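Local coordinates for protein geranylgeranyl pyrophosphate synthase (Corynebacterium glutamicum, PDB 3LMD) that probably catalyses the chain elongation of isoprenyl diphosphates in isoprenoid biosynthesis, as a magnesium-dependent, all-helical member of the FPP/GGPP synthase family, at residues A85-G89 with E90-S94; G208-G211 with A212-A215. All coordinates share one frame; numbering follows the deposited sequence.

Overall arrangement
Interactions 1 and 2 are neighbours near one end of the helical bundle, their centres about 7 Å apart. Interaction 1 is the connection between helix 77-86 and helix 95-118; interaction 2 is the last two turns of helix 188-214 with Ala215, the loop residue after it. They meet directly: Lys91 N lies 2.8 Å from Ala215 O, a probable hydrogen bond tying the loop to the residue after the helix. The helices also pack closely, with Ser86 CB 3.3 Å from Gly211 O and Ala85 CB 3.4 Å from Gly208 O. Both are structural packing away from the calcium-binding residues Asp115, Asp119, Glu302 and Ser305, whose ions are not bound in this chain; helix 95-118 carries Asp115.

Interaction 1 (A85-G89 with E90-S94); sequences ASEFG and EKPLS
Ser86 OG is gripped twice: it receives the backbone N-H of Leu93, N to OG 2.9 Å with an angle of 149° at the hydrogen, and it is also hydrogen-bonded to Leu83 O one turn back in the helix. A chi1 of 80° sets OG between the backbone N and the carbonyl carbon of Ser86, on the side facing the returning chain. The same residue's carbonyl makes a CA-H...O contact, Pro92 CA to Ser86 O 3.4 Å, and accepts Gly89 N in the type I turn Ser86-Gly89. Beside it, the Glu87 side chain bends at chi2 (-73°) and crosses that of Pro92 at about a right angle. There OE1 lies 3.8 Å from Pro92 CB, while OE2 of Glu87 packs 3.3 Å from Leu93 CD1 and has a long, weak ion pair with Arg39 of helix 34-55. A type II turn, Lys91-Ser94, follows, in which Ser94 OG donates to Lys91 O at 3.1 Å. Ser94 is at the N-cap position of helix 95-118, where this second turn ends. Leu93 packs on Arg39, Ile40 and Ala43 of helix 34-55, and Phe88 reaches helices 335-349 and 219-246.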
ATOM      1  N   ALA A  85      18.904  -7.549  17.548  1.00 24.89           N
ATOM      2  CA  ALA A  85      19.786  -6.531  17.010  1.00 25.01           C
ATOM      3  C   ALA A  85      19.909  -5.346  17.956  1.00 29.33           C
ATOM      4  O   ALA A  85      20.972  -4.741  18.046  1.00 30.73           O
ATOM      5  CB  ALA A  85      19.276  -6.020  15.621  1.00 24.55           C
ATOM      6  N   SER A  86      18.817  -4.975  18.622  1.00 25.93           N
ATOM      7  CA  SER A  86      18.859  -3.816  19.518  1.00 25.96           C
ATOM      8  C   SER A  86      19.789  -4.070  20.713  1.00 29.46           C
ATOM      9  O   SER A  86      20.263  -3.140  21.334  1.00 29.92           O
ATOM     10  CB  SER A  86      17.458  -3.419  20.017  1.00 29.48           C
ATOM     11  OG  SER A  86      17.034  -4.261  21.086  1.00 29.12           O
ATOM     12  N   GLU A  87      20.075  -5.323  21.005  1.00 28.29           N
ATOM     13  CA  GLU A  87      20.951  -5.645  22.150  1.00 33.01           C
ATOM     14  C   GLU A  87      22.351  -5.086  21.943  1.00 40.78           C
ATOM     15  O   GLU A  87      23.132  -5.019  22.895  1.00 35.98           O
ATOM     16  CB  GLU A  87      21.005  -7.156  22.399  1.00 29.54           C
ATOM     17  CG  GLU A  87      19.703  -7.705  22.958  1.00 34.43           C
ATOM     18  CD  GLU A  87      19.489  -7.311  24.445  1.00 45.81           C
ATOM     19  OE1 GLU A  87      20.394  -6.709  25.047  1.00 45.77           O
ATOM     20  OE2 GLU A  87      18.438  -7.639  25.015  1.00 52.20           O
ATOM     21  N   PHE A  88      22.660  -4.650  20.718  1.00 32.64           N
ATOM     22  CA  PHE A  88      23.982  -4.112  20.425  1.00 33.74           C
ATOM     23  C   PHE A  88      24.083  -2.606  20.598  1.00 33.26           C
ATOM     24  O   PHE A  88      25.144  -2.042  20.387  1.00 36.16           O
ATOM     25  CB  PHE A  88      24.479  -4.526  19.016  1.00 34.76           C
ATOM     26  CG  PHE A  88      24.774  -5.990  18.892  1.00 34.74           C
ATOM     27  CD1 PHE A  88      26.013  -6.501  19.256  1.00 34.89           C
ATOM     28  CD2 PHE A  88      23.787  -6.873  18.454  1.00 26.94           C
ATOM     29  CE1 PHE A  88      26.272  -7.876  19.156  1.00 30.96           C
ATOM     30  CE2 PHE A  88      24.011  -8.213  18.339  1.00 25.99           C
ATOM     31  CZ  PHE A  88      25.276  -8.748  18.704  1.00 33.84           C
ATOM     32  N   GLY A  89      22.999  -1.939  20.974  1.00 30.99           N
ATOM     33  CA  GLY A  89      23.062  -0.472  21.100  1.00 37.04           C
ATOM     34  C   GLY A  89      23.017  -0.075  22.576  1.00 37.20           C
ATOM     35  O   GLY A  89      22.941  -0.934  23.443  1.00 36.14           O
ATOM     36  N   GLU A  90      23.022   1.222  22.858  1.00 39.85           N
ATOM     37  CA  GLU A  90      22.952   1.713  24.237  1.00 46.02           C
ATOM     38  C   GLU A  90      21.544   1.671  24.829  1.00 48.96           C
ATOM     39  O   GLU A  90      21.380   1.732  26.042  1.00 46.56           O
ATOM     40  CB  GLU A  90      23.481   3.154  24.323  1.00 47.94           C
ATOM     41  CG  GLU A  90      24.769   3.408  23.561  1.00 62.99           C
ATOM     42  CD  GLU A  90      25.252   4.850  23.705  1.00 82.70           C
ATOM     43  OE1 GLU A  90      25.086   5.428  24.802  1.00 83.68           O
ATOM     44  OE2 GLU A  90      25.800   5.407  22.724  1.00 85.02           O
ATOM     45  N   LYS A  91      20.516   1.600  23.986  1.00 39.30           N
ATOM     46  CA  LYS A  91      19.165   1.515  24.508  1.00 39.64           C
ATOM     47  C   LYS A  91      18.406   0.322  23.929  1.00 36.75           C
ATOM     48  O   LYS A  91      17.464   0.509  23.161  1.00 36.41           O
ATOM     49  CB  LYS A  91      18.406   2.806  24.204  1.00 40.50           C
ATOM     50  CG  LYS A  91      19.229   4.072  24.505  1.00 56.10           C
ATOM     51  CD  LYS A  91      18.400   5.344  24.428  1.00 68.21           C
ATOM     52  CE  LYS A  91      19.081   6.474  25.202  1.00 84.18           C
ATOM     53  NZ  LYS A  91      18.377   7.778  25.045  1.00 86.47           N
ATOM     54  N   PRO A  92      18.810  -0.892  24.310  1.00 36.16           N
ATOM     55  CA  PRO A  92      18.206  -2.152  23.863  1.00 35.91           C
ATOM     56  C   PRO A  92      16.770  -2.249  24.275  1.00 41.98           C
ATOM     57  O   PRO A  92      16.409  -1.852  25.395  1.00 32.29           O
ATOM     58  CB  PRO A  92      18.994  -3.237  24.607  1.00 40.69           C
ATOM     59  CG  PRO A  92      20.182  -2.561  25.216  1.00 49.24           C
ATOM     60  CD  PRO A  92      19.928  -1.086  25.258  1.00 44.69           C
ATOM     61  N   LEU A  93      15.935  -2.777  23.384  1.00 31.71           N
ATOM     62  CA  LEU A  93      14.570  -3.082  23.761  1.00 28.42           C
ATOM     63  C   LEU A  93      13.769  -1.866  24.226  1.00 31.29           C
ATOM     64  O   LEU A  93      12.787  -1.999  24.938  1.00 32.15           O
ATOM     65  CB  LEU A  93      14.546  -4.193  24.820  1.00 35.31           C
ATOM     66  CG  LEU A  93      15.432  -5.393  24.474  1.00 32.86           C
ATOM     67  CD1 LEU A  93      15.479  -6.379  25.658  1.00 31.96           C
ATOM     68  CD2 LEU A  93      14.921  -6.099  23.178  1.00 30.68           C
ATOM     69  N   SER A  94      14.176  -0.677  23.809  1.00 30.22           N
ATOM     70  CA  SER A  94      13.516   0.540  24.262  1.00 35.64           C
ATOM     71  C   SER A  94      12.190   0.711  23.523  1.00 39.04           C
ATOM     72  O   SER A  94      11.851  -0.101  22.653  1.00 29.56           O
ATOM     73  CB  SER A  94      14.416   1.724  23.990  1.00 39.80           C
ATOM     74  OG  SER A  94      14.675   1.804  22.594  1.00 45.71           O
TER

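Interaction 2 (G208-G211 with A212-A215); sequences GYLG and AMHA
Ala212, Leu210 and Met213 carry most of this local contact, in the last two turns of helix 188-214 with Ala215, the loop residue after it. The backbone follows the i to i+4 pattern of an alpha-helix: Ala212 N donates to Gly208 O at 3.1 Å, Met213 N to Tyr209 O at 2.8 Å and His214 N to Leu210 O at 3.0 Å. Ala215 N to Gly211 O is the weak one, with only 132° at the hydrogen, consistent with the helix giving way to loop there.

The methyl of Ala212 sits 3.4 Å from Gly208 O, one turn back, and also touches Ile222 and Leu225 of helix 219-246. Met213 leaves the backbone with CG anti to its N (chi1 -177°), then bends at chi2 and chi3, which carries its terminal methyl back along the helix. That CE lies loosely against Tyr209 CE2 and Leu210 CD2, 4.4 Å from each, and 3.6 Å above one face of the neighbouring His214 ring, offset toward its rim. The Leu210 side chain packs further on Val104 of helix 95-118 and on Thr161 and His164 of helix 159-181. The imidazole presents its edge to the Leu210 carbonyl, with His214 CD2 3.4 Å from Leu210 O near the ring plane. The Tyr209 ring stacks with His164.

Side chain thus meets side chain through apolar groups, while several side-chain carbons rest on backbone carbonyl oxygens. The imidazole's polar partner comes from helix 159-181, where Thr161 OG1 is hydrogen-bonded to His214 NE2.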
ATOM      1  N   GLY A 208      17.017  -6.021  11.284  1.00 23.90           N
ATOM      2  CA  GLY A 208      18.351  -5.855  11.951  1.00 23.95           C
ATOM      3  C   GLY A 208      18.754  -4.381  11.949  1.00 27.77           C
ATOM      4  O   GLY A 208      19.183  -3.827  12.963  1.00 27.91           O
ATOM      5  N   TYR A 209      18.581  -3.734  10.810  1.00 25.73           N
ATOM      6  CA  TYR A 209      18.948  -2.326  10.656  1.00 25.11           C
ATOM      7  C   TYR A 209      18.187  -1.455  11.676  1.00 27.57           C
ATOM      8  O   TYR A 209      18.784  -0.669  12.426  1.00 28.62           O
ATOM      9  CB  TYR A 209      18.637  -1.849   9.212  1.00 26.06           C
ATOM     10  CG  TYR A 209      18.924  -0.361   9.039  1.00 26.41           C
ATOM     11  CD1 TYR A 209      20.215   0.096   8.741  1.00 33.88           C
ATOM     12  CD2 TYR A 209      17.909   0.589   9.214  1.00 26.36           C
ATOM     13  CE1 TYR A 209      20.492   1.494   8.602  1.00 32.62           C
ATOM     14  CE2 TYR A 209      18.177   2.000   9.089  1.00 34.61           C
ATOM     15  CZ  TYR A 209      19.468   2.420   8.786  1.00 42.38           C
ATOM     16  OH  TYR A 209      19.736   3.765   8.661  1.00 46.27           O
ATOM     17  N   LEU A 210      16.864  -1.621  11.723  1.00 23.61           N
ATOM     18  CA  LEU A 210      16.005  -0.765  12.521  1.00 24.40           C
ATOM     19  C   LEU A 210      16.164  -1.047  14.016  1.00 26.98           C
ATOM     20  O   LEU A 210      16.192  -0.112  14.807  1.00 29.67           O
ATOM     21  CB  LEU A 210      14.545  -0.950  12.088  1.00 25.86           C
ATOM     22  CG  LEU A 210      14.223  -0.286  10.720  1.00 23.97           C
ATOM     23  CD1 LEU A 210      12.737  -0.647  10.371  1.00 23.94           C
ATOM     24  CD2 LEU A 210      14.464   1.234  10.709  1.00 31.57           C
ATOM     25  N   GLY A 211      16.229  -2.321  14.392  1.00 26.76           N
ATOM     26  CA  GLY A 211      16.421  -2.693  15.793  1.00 27.60           C
ATOM     27  C   GLY A 211      17.711  -2.089  16.314  1.00 32.29           C
ATOM     28  O   GLY A 211      17.719  -1.478  17.379  1.00 30.49           O
ATOM     29  N   ALA A 212      18.792  -2.221  15.548  1.00 26.91           N
ATOM     30  CA  ALA A 212      20.083  -1.686  15.978  1.00 29.04           C
ATOM     31  C   ALA A 212      20.086  -0.152  15.958  1.00 32.83           C
ATOM     32  O   ALA A 212      20.592   0.486  16.889  1.00 32.57           O
ATOM     33  CB  ALA A 212      21.223  -2.243  15.114  1.00 29.63           C
ATOM     34  N   MET A 213      19.539   0.448  14.902  1.00 26.31           N
ATOM     35  CA  MET A 213      19.578   1.899  14.782  1.00 28.43           C
ATOM     36  C   MET A 213      18.791   2.587  15.903  1.00 32.85           C
ATOM     37  O   MET A 213      19.272   3.571  16.492  1.00 33.05           O
ATOM     38  CB  MET A 213      19.067   2.386  13.416  1.00 26.71           C
ATOM     39  CG  MET A 213      19.184   3.946  13.246  1.00 36.09           C
ATOM     40  SD  MET A 213      17.734   4.860  13.829  1.00 34.51           S
ATOM     41  CE  MET A 213      16.752   4.627  12.291  1.00 42.25           C
ATOM     42  N   HIS A 214      17.574   2.116  16.162  1.00 29.86           N
ATOM     43  CA  HIS A 214      16.756   2.698  17.234  1.00 30.72           C
ATOM     44  C   HIS A 214      17.275   2.430  18.645  1.00 33.79           C
ATOM     45  O   HIS A 214      16.865   3.107  19.582  1.00 36.47           O
ATOM     46  CB  HIS A 214      15.272   2.333  17.116  1.00 26.23           C
ATOM     47  CG  HIS A 214      14.582   3.069  16.013  1.00 28.37           C
ATOM     48  ND1 HIS A 214      14.301   4.414  16.087  1.00 28.67           N
ATOM     49  CD2 HIS A 214      14.247   2.683  14.757  1.00 30.38           C
ATOM     50  CE1 HIS A 214      13.753   4.817  14.952  1.00 28.27           C
ATOM     51  NE2 HIS A 214      13.710   3.782  14.124  1.00 24.15           N
ATOM     52  N   ALA A 215      18.178   1.466  18.786  1.00 30.42           N
ATOM     53  CA  ALA A 215      18.845   1.240  20.061  1.00 32.36           C
ATOM     54  C   ALA A 215      20.105   2.100  20.201  1.00 36.46           C
ATOM     55  O   ALA A 215      20.796   2.046  21.237  1.00 36.35           O
ATOM     56  CB  ALA A 215      19.193  -0.215  20.213  1.00 29.55           C
TER